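Local coordinates for protein histone-lysine N-methyltransferase family member SUVH9 (Arabidopsis thaliana, PDB 4NJ5) that plays a role in gene silencing, lacks methyltransferase activity, and may bind methylated DNA to recruit RNA polymerase V to chromatin in RNA-directed DNA methylation, at residues E321-Y324 against T329-R332; D271-P276 against T371-R376; K181-V186 against T237-P242; Q11-V16 against V80-F85. All coordinates share one frame; numbering follows the deposited sequence.

Contact 1 of 4, residues E321-Y324 against T329-R332; sequences EIAY and TLIR
Arg332 and Glu321 close the open side of a chain reversal with a salt bridge, NH1 to OE2 at 2.7 Å. From CB, the arginine chain sets CG between its own backbone N and carbonyl carbon (chi1 60°). CG and CD then run past Glu321 OE1, CD at 3.2 Å, and the bend at chi3 (25°) turns the guanidinium so that NH1 faces the carboxylate edge-on. NE stays back at 4.1 Å from OE1 and CZ at 3.9 Å from OE2, so NH1 alone grips both oxygens. The two planes are nearly coplanar, 11° apart. The NH1 bond to OE1, at 3.3 Å, is the straighter, yet both are weak hydrogen bonds. With an alanine in place of Arg332, the Glu321 carboxylate is likely to lose its charge partner across the turn and be free to rotate. Farther along, Ile331 N donates to Ala323 O at 3.1 Å, almost straight on, and a water also bonded to Arg332 N donates to the same oxygen at 2.6 Å. Leu330 CD1 lies 3.6 Å from Ala323 O, and Ile331 CD1 rests against the backbone of Ile322 and Tyr324. Tyr324 CA gives a CA-H...O contact to Thr329 O. Strand 337-338 receives Ala323, Tyr324 and Leu330, while Ile322 leans toward zinc ligands Cys308 and Cys314. A single beta bridge, Tyr324 with Leu330, closes this tight turn of the pre-SET region beside its triangular three-zinc cluster.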
loop_
_atom_site.group_PDB
_atom_site.type_symbol
_atom_site.label_atom_id
_atom_site.label_comp_id
_atom_site.label_asym_id
_atom_site.label_seq_id
_atom_site.Cartn_x
_atom_site.Cartn_y
_atom_site.Cartn_z
ATOM N N GLU A 321 9.572 -17.647 14.131
ATOM C CA GLU A 321 8.476 -16.812 13.650
ATOM C C GLU A 321 8.220 -16.957 12.155
ATOM O O GLU A 321 9.061 -16.598 11.336
ATOM C CB GLU A 321 8.714 -15.340 13.999
ATOM C CG GLU A 321 7.494 -14.459 13.769
ATOM C CD GLU A 321 7.800 -12.979 13.899
ATOM O OE1 GLU A 321 8.917 -12.566 13.527
ATOM O OE2 GLU A 321 6.921 -12.230 14.372
ATOM N N ILE A 322 7.049 -17.487 11.814
ATOM C CA ILE A 322 6.612 -17.586 10.429
ATOM C C ILE A 322 6.564 -16.189 9.821
ATOM O O ILE A 322 5.974 -15.276 10.392
ATOM C CB ILE A 322 5.224 -18.239 10.329
ATOM C CG1 ILE A 322 5.246 -19.643 10.932
ATOM C CG2 ILE A 322 4.771 -18.306 8.881
ATOM C CD1 ILE A 322 5.962 -20.664 10.075
ATOM N N ALA A 323 7.194 -16.030 8.661
ATOM C CA ALA A 323 7.365 -14.716 8.042
ATOM C C ALA A 323 6.065 -13.941 7.799
ATOM O O ALA A 323 6.063 -12.715 7.843
ATOM C CB ALA A 323 8.150 -14.842 6.749
ATOM N N TYR A 324 4.967 -14.646 7.544
ATOM C CA TYR A 324 3.745 -13.981 7.099
ATOM C C TYR A 324 2.567 -14.189 8.038
ATOM O O TYR A 324 2.502 -15.190 8.753
ATOM C CB TYR A 324 3.353 -14.465 5.703
ATOM C CG TYR A 324 4.518 -14.665 4.767
ATOM C CD1 TYR A 324 4.985 -13.627 3.973
ATOM C CD2 TYR A 324 5.146 -15.897 4.669
ATOM C CE1 TYR A 324 6.047 -13.812 3.109
ATOM C CE2 TYR A 324 6.209 -16.093 3.810
ATOM C CZ TYR A 324 6.655 -15.049 3.031
ATOM O OH TYR A 324 7.718 -15.244 2.174
ATOM N N THR A 329 0.708 -11.378 4.354
ATOM C CA THR A 329 1.454 -10.132 4.517
ATOM C C THR A 329 2.719 -10.330 5.347
ATOM O O THR A 329 2.686 -10.969 6.400
ATOM C CB THR A 329 0.572 -9.050 5.183
ATOM O OG1 THR A 329 -0.674 -8.949 4.482
ATOM C CG2 THR A 329 1.265 -7.698 5.167
ATOM N N LEU A 330 3.832 -9.782 4.869
ATOM C CA LEU A 330 5.085 -9.834 5.619
ATOM C C LEU A 330 4.929 -9.099 6.948
ATOM O O LEU A 330 4.462 -7.962 6.982
ATOM C CB LEU A 330 6.237 -9.222 4.814
ATOM C CG LEU A 330 7.613 -9.294 5.494
ATOM C CD1 LEU A 330 8.088 -10.735 5.593
ATOM C CD2 LEU A 330 8.647 -8.438 4.773
ATOM N N ILE A 331 5.320 -9.754 8.039
ATOM C CA ILE A 331 5.218 -9.162 9.370
ATOM C C ILE A 331 6.412 -8.254 9.672
ATOM O O ILE A 331 6.240 -7.099 10.068
ATOM C CB ILE A 331 5.091 -10.246 10.460
ATOM C CG1 ILE A 331 3.849 -11.111 10.212
ATOM C CG2 ILE A 331 5.031 -9.608 11.842
ATOM C CD1 ILE A 331 3.753 -12.338 11.106
ATOM N N ARG A 332 7.618 -8.784 9.480
ATOM C CA ARG A 332 8.852 -8.021 9.653
ATOM C C ARG A 332 9.916 -8.519 8.670
ATOM O O ARG A 332 9.809 -9.631 8.162
ATOM C CB ARG A 332 9.369 -8.152 11.088
ATOM C CG ARG A 332 9.692 -9.585 11.518
ATOM C CD ARG A 332 10.083 -9.642 12.990
ATOM N NE ARG A 332 9.510 -8.522 13.729
ATOM C CZ ARG A 332 8.330 -8.541 14.342
ATOM N NH1 ARG A 332 7.579 -9.632 14.326
ATOM N NH2 ARG A 332 7.905 -7.461 14.976
HETATM O O HOH W 1 8.133 -11.707 9.010
#

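Contact 2 of 4, residues D271-P276 against T371-R376; sequences DSDQEP and TGWGVR
An edge strand of a four-stranded mixed sheet, 373-377, begins with Trp373, whose indole reaches over to the loop that follows strand 264-267 and so links the pre-SET and SET portions of the chain. Asp273 and Pro276 take hold of that indole in different ways. Pro276 CD sits over one face of the six-membered ring, 3.9 Å from its centroid, a CH-pi contact; CG, at 3.9 Å from CD2, spreads the pyrrolidine toward the ring junction. Asp273 comes to the edge. Its OD2 accepts from NE1 at 3.3 Å, nearly in the indole plane, but the hydrogen bond is bent, 139° at the hydrogen, and the carboxylate is turned 36° from the ring. Asp273 O lies beside the same edge, 3.4 Å from CH2. With CG anti to the carbonyl carbon (chi1 -68°), Trp373 extends its ring across to the loop, where Glu275 CB adds a looser touch at 4.3 Å from NE1. The backbone that carries the acceptor is held by an Asx turn: Asp271 OD1 accepts from Asp273 N at 3.1 Å, met from above the carboxylate plane. Asp271 also pairs with Arg367 of strand 363-367, and Leu266 of strand 264-267 touches both Trp373 and Pro276. The indole therefore gains one directional polar bond at its nitrogen and a dispersive contact over its benzo ring; the rather long, bent bond fixes the side on which the nitrogen lies, while the proline covers one face.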
loop_
_atom_site.group_PDB
_atom_site.type_symbol
_atom_site.label_atom_id
_atom_site.label_comp_id
_atom_site.label_asym_id
_atom_site.label_seq_id
_atom_site.Cartn_x
_atom_site.Cartn_y
_atom_site.Cartn_z
ATOM N N ASP A 271 7.740 7.874 -27.085
ATOM C CA ASP A 271 8.366 7.624 -28.387
ATOM C C ASP A 271 8.060 6.234 -28.946
ATOM O O ASP A 271 7.064 5.613 -28.580
ATOM C CB ASP A 271 9.884 7.857 -28.332
ATOM C CG ASP A 271 10.577 6.989 -27.292
ATOM O OD1 ASP A 271 9.998 5.966 -26.863
ATOM O OD2 ASP A 271 11.714 7.327 -26.905
ATOM N N SER A 272 8.943 5.749 -29.814
ATOM C CA SER A 272 8.737 4.481 -30.508
ATOM C C SER A 272 9.572 3.320 -29.962
ATOM O O SER A 272 9.574 2.230 -30.532
ATOM C CB SER A 272 8.996 4.655 -32.003
ATOM O OG SER A 272 8.150 5.649 -32.544
ATOM N N ASP A 273 10.281 3.555 -28.864
ATOM C CA ASP A 273 11.128 2.520 -28.283
ATOM C C ASP A 273 10.297 1.364 -27.735
ATOM O O ASP A 273 9.304 1.570 -27.039
ATOM C CB ASP A 273 12.002 3.089 -27.166
ATOM C CG ASP A 273 13.141 2.160 -26.795
ATOM O OD1 ASP A 273 13.932 1.804 -27.695
ATOM O OD2 ASP A 273 13.243 1.774 -25.612
ATOM N N GLN A 274 10.713 0.143 -28.051
ATOM C CA GLN A 274 10.005 -1.044 -27.597
ATOM C C GLN A 274 10.964 -2.098 -27.065
ATOM O O GLN A 274 10.740 -3.286 -27.262
ATOM C CB GLN A 274 9.176 -1.632 -28.742
ATOM C CG GLN A 274 8.149 -0.696 -29.365
ATOM C CD GLN A 274 7.339 -1.374 -30.453
ATOM O OE1 GLN A 274 7.569 -2.540 -30.773
ATOM N NE2 GLN A 274 6.383 -0.648 -31.023
ATOM N N GLU A 275 12.030 -1.653 -26.400
ATOM C CA GLU A 275 13.059 -2.552 -25.859
ATOM C C GLU A 275 12.587 -3.760 -25.019
ATOM O O GLU A 275 13.093 -4.863 -25.216
ATOM C CB GLU A 275 14.134 -1.768 -25.088
ATOM C CG GLU A 275 15.117 -2.660 -24.324
ATOM C CD GLU A 275 16.288 -1.898 -23.723
ATOM O OE1 GLU A 275 17.227 -1.557 -24.477
ATOM O OE2 GLU A 275 16.282 -1.655 -22.494
ATOM N N PRO A 276 11.636 -3.563 -24.081
ATOM C CA PRO A 276 11.238 -4.702 -23.241
ATOM C C PRO A 276 10.755 -5.928 -24.019
ATOM O O PRO A 276 10.904 -7.049 -23.530
ATOM C CB PRO A 276 10.097 -4.129 -22.393
ATOM C CG PRO A 276 10.408 -2.688 -22.291
ATOM C CD PRO A 276 10.987 -2.315 -23.629
ATOM N N THR A 371 13.781 8.037 -15.913
ATOM C CA THR A 371 14.203 6.639 -15.921
ATOM C C THR A 371 13.932 6.150 -17.324
ATOM O O THR A 371 13.034 6.667 -17.979
ATOM C CB THR A 371 13.416 5.764 -14.915
ATOM O OG1 THR A 371 12.179 5.344 -15.498
ATOM C CG2 THR A 371 13.149 6.523 -13.637
ATOM N N GLY A 372 14.682 5.158 -17.785
ATOM C CA GLY A 372 14.461 4.625 -19.115
ATOM C C GLY A 372 13.095 3.972 -19.236
ATOM O O GLY A 372 12.285 4.334 -20.091
ATOM N N TRP A 373 12.849 2.996 -18.372
ATOM C CA TRP A 373 11.534 2.388 -18.235
ATOM C C TRP A 373 11.228 2.267 -16.750
ATOM O O TRP A 373 12.140 2.167 -15.928
ATOM C CB TRP A 373 11.485 1.015 -18.916
ATOM C CG TRP A 373 11.594 1.075 -20.415
ATOM C CD1 TRP A 373 12.742 1.083 -21.154
ATOM C CD2 TRP A 373 10.513 1.136 -21.354
ATOM N NE1 TRP A 373 12.443 1.148 -22.494
ATOM C CE2 TRP A 373 11.082 1.181 -22.643
ATOM C CE3 TRP A 373 9.121 1.153 -21.230
ATOM C CZ2 TRP A 373 10.305 1.246 -23.801
ATOM C CZ3 TRP A 373 8.353 1.222 -22.381
ATOM C CH2 TRP A 373 8.946 1.265 -23.647
ATOM N N GLY A 374 9.947 2.297 -16.405
ATOM C CA GLY A 374 9.529 2.210 -15.019
ATOM C C GLY A 374 8.397 1.220 -14.858
ATOM O O GLY A 374 7.821 0.762 -15.838
ATOM N N VAL A 375 8.084 0.879 -13.617
ATOM C CA VAL A 375 7.016 -0.067 -13.343
ATOM C C VAL A 375 6.028 0.537 -12.356
ATOM O O VAL A 375 6.426 1.113 -11.344
ATOM C CB VAL A 375 7.567 -1.376 -12.756
ATOM C CG1 VAL A 375 6.432 -2.340 -12.449
ATOM C CG2 VAL A 375 8.578 -2.005 -13.708
ATOM N N ARG A 376 4.742 0.411 -12.662
ATOM C CA ARG A 376 3.690 0.859 -11.761
ATOM C C ARG A 376 2.633 -0.235 -11.659
ATOM O O ARG A 376 2.570 -1.116 -12.510
ATOM C CB ARG A 376 3.060 2.151 -12.281
ATOM C CG ARG A 376 2.618 2.059 -13.735
ATOM C CD ARG A 376 1.667 3.185 -14.115
ATOM N NE ARG A 376 2.349 4.440 -14.415
ATOM C CZ ARG A 376 2.546 4.911 -15.644
ATOM N NH1 ARG A 376 2.119 4.231 -16.697
ATOM N NH2 ARG A 376 3.168 6.069 -15.819
#

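Contact 3 of 4, residues K181-V186 against T237-P242; sequences KYENEV and TLKTNP
Glu183 and Lys239 meet obliquely, the ammonium coming to one carboxylate oxygen in a salt bridge with NZ 2.9 Å from OE1. NZ does not lie in the plane of the carboxylate: it approaches OE1 from above, 52° out of that plane. The glutamate chain is straight, CG anti to the backbone N (chi1 -171°) and extended beyond, and this carries its carboxylate outward from the loop. Lys239 starts from a helix and bends at chi3 (61°), which swings its last atoms toward OE1; CE stays back at 4.2 Å from that oxygen. The backbones remain far apart, with the nearest CA atoms, those of Glu183 and Lys239, separated by 11.5 Å, and the long side chains bridge the interval by this one pair. NZ has a second anionic partner in Asp379, so the lysine charge is shared between two carboxylates, and Glu183 probably feels only part of its pull. Next to Glu183 the loop holds its own shape through Asn184. OD1 of Asn184 accepts from Val186 N at 3.1 Å in an Asx turn, while ND2 of Asn184 donates to Tyr182 O at 2.9 Å, the donor tilted from the carbonyl plane. Both ends of one amide thus tie down the backbone around the glutamate. The pair lies at the surface between the loop joining strands 174-180 and 190-206 of the SRA domain and the last turn of helix 228-240. Beneath it Tyr182 packs on Ala235 and Arg236 of that helix and on Val190 of strand 190-206, and Leu238 reaches Tyr250 of strand 250-252.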
loop_
_atom_site.group_PDB
_atom_site.type_symbol
_atom_site.label_atom_id
_atom_site.label_comp_id
_atom_site.label_asym_id
_atom_site.label_seq_id
_atom_site.Cartn_x
_atom_site.Cartn_y
_atom_site.Cartn_z
ATOM N N LYS A 181 -15.803 1.972 -2.930
ATOM C CA LYS A 181 -15.716 0.521 -2.928
ATOM C C LYS A 181 -14.654 0.159 -3.943
ATOM O O LYS A 181 -14.883 0.230 -5.147
ATOM C CB LYS A 181 -17.040 -0.148 -3.296
ATOM C CG LYS A 181 -16.913 -1.667 -3.383
ATOM C CD LYS A 181 -18.212 -2.352 -3.788
ATOM C CE LYS A 181 -19.227 -2.330 -2.653
ATOM N NZ LYS A 181 -18.637 -2.844 -1.383
ATOM N N TYR A 182 -13.483 -0.215 -3.450
ATOM C CA TYR A 182 -12.339 -0.404 -4.324
ATOM C C TYR A 182 -11.573 -1.655 -3.921
ATOM O O TYR A 182 -11.376 -1.928 -2.739
ATOM C CB TYR A 182 -11.443 0.836 -4.289
ATOM C CG TYR A 182 -10.574 1.013 -5.513
ATOM C CD1 TYR A 182 -11.022 1.744 -6.607
ATOM C CD2 TYR A 182 -9.306 0.453 -5.573
ATOM C CE1 TYR A 182 -10.233 1.909 -7.726
ATOM C CE2 TYR A 182 -8.509 0.614 -6.688
ATOM C CZ TYR A 182 -8.978 1.343 -7.761
ATOM O OH TYR A 182 -8.193 1.508 -8.873
ATOM N N GLU A 183 -11.153 -2.413 -4.923
ATOM C CA GLU A 183 -10.490 -3.696 -4.725
ATOM C C GLU A 183 -9.160 -3.536 -3.973
ATOM O O GLU A 183 -8.265 -2.803 -4.407
ATOM C CB GLU A 183 -10.265 -4.356 -6.090
ATOM C CG GLU A 183 -9.780 -5.796 -6.058
ATOM C CD GLU A 183 -9.718 -6.421 -7.448
ATOM O OE1 GLU A 183 -9.979 -5.712 -8.447
ATOM O OE2 GLU A 183 -9.410 -7.628 -7.542
ATOM N N ASN A 184 -9.055 -4.210 -2.832
ATOM C CA ASN A 184 -7.813 -4.273 -2.068
ATOM C C ASN A 184 -7.864 -5.441 -1.099
ATOM O O ASN A 184 -8.935 -5.969 -0.817
ATOM C CB ASN A 184 -7.558 -2.964 -1.319
ATOM C CG ASN A 184 -8.517 -2.757 -0.169
ATOM O OD1 ASN A 184 -8.281 -3.228 0.944
ATOM N ND2 ASN A 184 -9.608 -2.051 -0.431
ATOM N N GLU A 185 -6.709 -5.825 -0.572
ATOM C CA GLU A 185 -6.603 -7.065 0.190
ATOM C C GLU A 185 -6.675 -6.894 1.710
ATOM O O GLU A 185 -6.524 -7.859 2.456
ATOM C CB GLU A 185 -5.331 -7.824 -0.208
ATOM C CG GLU A 185 -5.556 -8.949 -1.222
ATOM C CD GLU A 185 -6.237 -8.477 -2.500
ATOM O OE1 GLU A 185 -7.210 -9.133 -2.933
ATOM O OE2 GLU A 185 -5.794 -7.460 -3.079
ATOM N N VAL A 186 -6.918 -5.673 2.173
ATOM C CA VAL A 186 -6.933 -5.409 3.614
ATOM C C VAL A 186 -8.327 -5.076 4.152
ATOM O O VAL A 186 -8.671 -5.455 5.273
ATOM C CB VAL A 186 -5.890 -4.326 3.993
ATOM C CG1 VAL A 186 -5.792 -3.292 2.896
ATOM C CG2 VAL A 186 -6.204 -3.687 5.339
ATOM N N THR A 237 -10.180 1.635 -14.822
ATOM C CA THR A 237 -10.569 1.659 -16.228
ATOM C C THR A 237 -9.485 1.004 -17.087
ATOM O O THR A 237 -9.777 0.341 -18.086
ATOM C CB THR A 237 -10.831 3.092 -16.720
ATOM O OG1 THR A 237 -11.817 3.697 -15.877
ATOM C CG2 THR A 237 -11.318 3.085 -18.157
ATOM N N LEU A 238 -8.230 1.186 -16.690
ATOM C CA LEU A 238 -7.121 0.526 -17.367
ATOM C C LEU A 238 -7.201 -0.985 -17.201
ATOM O O LEU A 238 -6.702 -1.733 -18.042
ATOM C CB LEU A 238 -5.786 1.038 -16.834
ATOM C CG LEU A 238 -5.413 2.458 -17.242
ATOM C CD1 LEU A 238 -4.003 2.763 -16.770
ATOM C CD2 LEU A 238 -5.532 2.616 -18.748
ATOM N N LYS A 239 -7.815 -1.433 -16.112
ATOM C CA LYS A 239 -8.037 -2.868 -15.937
ATOM C C LYS A 239 -9.231 -3.382 -16.744
ATOM O O LYS A 239 -9.251 -4.546 -17.139
ATOM C CB LYS A 239 -8.225 -3.225 -14.462
ATOM C CG LYS A 239 -7.019 -2.934 -13.592
ATOM C CD LYS A 239 -7.360 -3.106 -12.123
ATOM C CE LYS A 239 -7.787 -4.529 -11.816
ATOM N NZ LYS A 239 -8.008 -4.721 -10.357
ATOM N N THR A 240 -10.227 -2.531 -16.984
ATOM C CA THR A 240 -11.438 -2.998 -17.671
ATOM C C THR A 240 -11.552 -2.609 -19.151
ATOM O O THR A 240 -12.045 -3.394 -19.964
ATOM C CB THR A 240 -12.733 -2.571 -16.937
ATOM O OG1 THR A 240 -12.827 -1.142 -16.909
ATOM C CG2 THR A 240 -12.750 -3.110 -15.515
ATOM N N ASN A 241 -11.118 -1.400 -19.496
ATOM C CA ASN A 241 -11.204 -0.933 -20.881
ATOM C C ASN A 241 -10.160 0.144 -21.188
ATOM O O ASN A 241 -10.509 1.302 -21.425
ATOM C CB ASN A 241 -12.614 -0.415 -21.180
ATOM C CG ASN A 241 -12.832 -0.120 -22.652
ATOM O OD1 ASN A 241 -12.019 -0.490 -23.499
ATOM N ND2 ASN A 241 -13.936 0.545 -22.965
ATOM N N PRO A 242 -8.874 -0.247 -21.196
ATOM C CA PRO A 242 -7.736 0.677 -21.288
ATOM C C PRO A 242 -7.746 1.601 -22.506
ATOM O O PRO A 242 -7.317 2.750 -22.395
ATOM C CB PRO A 242 -6.522 -0.262 -21.340
ATOM C CG PRO A 242 -7.060 -1.589 -21.737
ATOM C CD PRO A 242 -8.433 -1.654 -21.161
#

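Contact 4 of 4, residues Q11-V16 against V80-F85; sequences QFREHV and VGDIFF
Arg13 sets CG opposite its backbone N (chi1 -168°), bends at chi2 (52°) and then runs straight, which brings its guanidinium end-on to Asp82. The aspartate meets it from the opposite direction, its CG beside its own backbone N (chi1 -72°). Two roughly parallel bonds result: NH1 donates to OD1 at 3.1 Å and NH2 to OD2 at 2.8 Å. Each oxygen is approached on its syn side, and both N-H groups point well at their acceptors. Guanidinium and carboxylate are nearly coplanar, so this bidentate salt bridge fixes the rotation of both flat groups at once. No other pair of side chains from the two segments comes into contact. NH2 also donates to the backbone carbonyl of Gly77, and OD2 of Asp82 accepts from Gln79 N; the same bridge therefore ties in the chain just ahead of residues 80-85. Asp82 is buried, and its charge is probably balanced largely by the arginine. A leucine at Arg13 would remove both donors and would probably leave the buried Asp82 carboxylate without its cationic mate, and the Gly77 carbonyl without this N-H. The bridge joins the long N-terminal helix 8-35 to the entry of strand 83-84 in the SRA domain. That short strand runs antiparallel to strand 190-206: Phe84 bonds through its backbone with Tyr191, and Gly81 and Asp82, just ahead of the strand, bond with Tyr193. Phe84 also packs on Glu89 and Leu90 of helix 87-92.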
loop_
_atom_site.group_PDB
_atom_site.type_symbol
_atom_site.label_atom_id
_atom_site.label_comp_id
_atom_site.label_asym_id
_atom_site.label_seq_id
_atom_site.Cartn_x
_atom_site.Cartn_y
_atom_site.Cartn_z
ATOM N N GLN A 11 10.591 16.219 6.407
ATOM C CA GLN A 11 10.501 15.786 7.798
ATOM C C GLN A 11 9.082 15.368 8.179
ATOM O O GLN A 11 8.880 14.344 8.832
ATOM C CB GLN A 11 11.037 16.883 8.722
ATOM C CG GLN A 11 12.522 17.142 8.523
ATOM C CD GLN A 11 13.056 18.314 9.326
ATOM O OE1 GLN A 11 12.531 19.426 9.260
ATOM N NE2 GLN A 11 14.112 18.066 10.090
ATOM N N PHE A 12 8.109 16.168 7.763
ATOM C CA PHE A 12 6.701 15.841 7.950
ATOM C C PHE A 12 6.341 14.515 7.275
ATOM O O PHE A 12 5.676 13.654 7.869
ATOM C CB PHE A 12 5.814 16.965 7.396
ATOM C CG PHE A 12 5.843 18.227 8.211
ATOM C CD1 PHE A 12 5.741 18.185 9.596
ATOM C CD2 PHE A 12 5.960 19.460 7.589
ATOM C CE1 PHE A 12 5.759 19.355 10.341
ATOM C CE2 PHE A 12 5.985 20.632 8.331
ATOM C CZ PHE A 12 5.882 20.578 9.705
ATOM N N ARG A 13 6.785 14.355 6.031
ATOM C CA ARG A 13 6.497 13.144 5.263
ATOM C C ARG A 13 7.084 11.916 5.958
ATOM O O ARG A 13 6.464 10.847 5.997
ATOM C CB ARG A 13 7.039 13.275 3.833
ATOM C CG ARG A 13 6.568 12.207 2.864
ATOM C CD ARG A 13 5.050 12.070 2.848
ATOM N NE ARG A 13 4.594 11.252 1.726
ATOM C CZ ARG A 13 3.343 10.835 1.551
ATOM N NH1 ARG A 13 3.036 10.098 0.492
ATOM N NH2 ARG A 13 2.398 11.152 2.431
ATOM N N GLU A 14 8.269 12.090 6.533
ATOM C CA GLU A 14 8.928 11.016 7.266
ATOM C C GLU A 14 8.158 10.644 8.534
ATOM O O GLU A 14 7.942 9.458 8.817
ATOM C CB GLU A 14 10.367 11.412 7.603
ATOM C CG GLU A 14 11.248 10.253 8.023
ATOM C CD GLU A 14 11.583 9.305 6.879
ATOM O OE1 GLU A 14 12.244 8.280 7.141
ATOM O OE2 GLU A 14 11.196 9.578 5.722
ATOM N N HIS A 15 7.738 11.657 9.291
ATOM C CA HIS A 15 6.914 11.405 10.471
ATOM C C HIS A 15 5.664 10.604 10.108
ATOM O O HIS A 15 5.336 9.616 10.779
ATOM C CB HIS A 15 6.518 12.699 11.189
ATOM C CG HIS A 15 5.569 12.478 12.328
ATOM N ND1 HIS A 15 5.966 11.940 13.532
ATOM C CD2 HIS A 15 4.235 12.694 12.432
ATOM C CE1 HIS A 15 4.920 11.846 14.337
ATOM N NE2 HIS A 15 3.860 12.297 13.693
ATOM N N VAL A 16 4.976 11.024 9.048
ATOM C CA VAL A 16 3.786 10.301 8.590
ATOM C C VAL A 16 4.115 8.857 8.218
ATOM O O VAL A 16 3.359 7.933 8.536
ATOM C CB VAL A 16 3.112 11.000 7.389
ATOM C CG1 VAL A 16 2.125 10.067 6.702
ATOM C CG2 VAL A 16 2.424 12.273 7.835
ATOM N N VAL A 80 -2.014 14.688 -1.251
ATOM C CA VAL A 80 -3.114 14.311 -2.118
ATOM C C VAL A 80 -2.800 12.989 -2.806
ATOM O O VAL A 80 -1.718 12.812 -3.370
ATOM C CB VAL A 80 -3.371 15.383 -3.186
ATOM C CG1 VAL A 80 -4.478 14.938 -4.126
ATOM C CG2 VAL A 80 -3.724 16.706 -2.524
ATOM N N GLY A 81 -3.742 12.056 -2.740
ATOM C CA GLY A 81 -3.587 10.783 -3.413
ATOM C C GLY A 81 -3.229 9.659 -2.466
ATOM O O GLY A 81 -3.268 8.489 -2.846
ATOM N N ASP A 82 -2.866 10.010 -1.236
ATOM C CA ASP A 82 -2.631 8.999 -0.213
ATOM C C ASP A 82 -3.903 8.187 -0.014
ATOM O O ASP A 82 -5.001 8.741 0.015
ATOM C CB ASP A 82 -2.200 9.636 1.109
ATOM C CG ASP A 82 -0.787 10.180 1.061
ATOM O OD1 ASP A 82 -0.064 9.874 0.089
ATOM O OD2 ASP A 82 -0.395 10.907 1.999
ATOM N N ILE A 83 -3.747 6.871 0.099
ATOM C CA ILE A 83 -4.884 5.981 0.297
ATOM C C ILE A 83 -4.911 5.404 1.705
ATOM O O ILE A 83 -3.870 5.233 2.344
ATOM C CB ILE A 83 -4.896 4.820 -0.714
ATOM C CG1 ILE A 83 -3.578 4.043 -0.646
ATOM C CG2 ILE A 83 -5.163 5.341 -2.118
ATOM C CD1 ILE A 83 -3.575 2.771 -1.468
ATOM N N PHE A 84 -6.120 5.108 2.171
ATOM C CA PHE A 84 -6.344 4.556 3.500
ATOM C C PHE A 84 -7.446 3.508 3.411
ATOM O O PHE A 84 -8.282 3.558 2.510
ATOM C CB PHE A 84 -6.729 5.673 4.472
ATOM C CG PHE A 84 -5.720 6.780 4.535
ATOM C CD1 PHE A 84 -5.800 7.860 3.671
ATOM C CD2 PHE A 84 -4.676 6.731 5.443
ATOM C CE1 PHE A 84 -4.860 8.870 3.717
ATOM C CE2 PHE A 84 -3.736 7.740 5.497
ATOM C CZ PHE A 84 -3.828 8.811 4.632
ATOM N N PHE A 85 -7.454 2.560 4.344
ATOM C CA PHE A 85 -8.383 1.434 4.253
ATOM C C PHE A 85 -9.453 1.418 5.339
ATOM O O PHE A 85 -10.406 0.647 5.265
ATOM C CB PHE A 85 -7.614 0.116 4.263
ATOM C CG PHE A 85 -6.608 0.004 3.161
ATOM C CD1 PHE A 85 -7.019 -0.093 1.842
ATOM C CD2 PHE A 85 -5.250 -0.006 3.441
ATOM C CE1 PHE A 85 -6.094 -0.199 0.818
ATOM C CE2 PHE A 85 -4.318 -0.115 2.423
ATOM C CZ PHE A 85 -4.741 -0.211 1.109
#

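How the contacts relate
Along the chain, contact 4 closes first, contact 3 follows, and contact 1 is nested inside the long loop closed by contact 2. Contacts 3 and 4 meet at the SRA domain, their centres about 22 Å apart: Val186 CG1 packs on Phe85 CD2 at 3.4 Å, beside strand 190-206. Contact 4 joins helix 8-35 to this domain, and contact 3 joins the domain to helix 228-240. Contact 2, about 23 Å from contact 3 between centres, fastens the pre-SET and SET parts at a sheet edge. Contact 1, near the zinc cluster, lies about 34 Å from contact 2 between centres and is internal to the pre-SET region, whereas the other three each join separate parts of the chain.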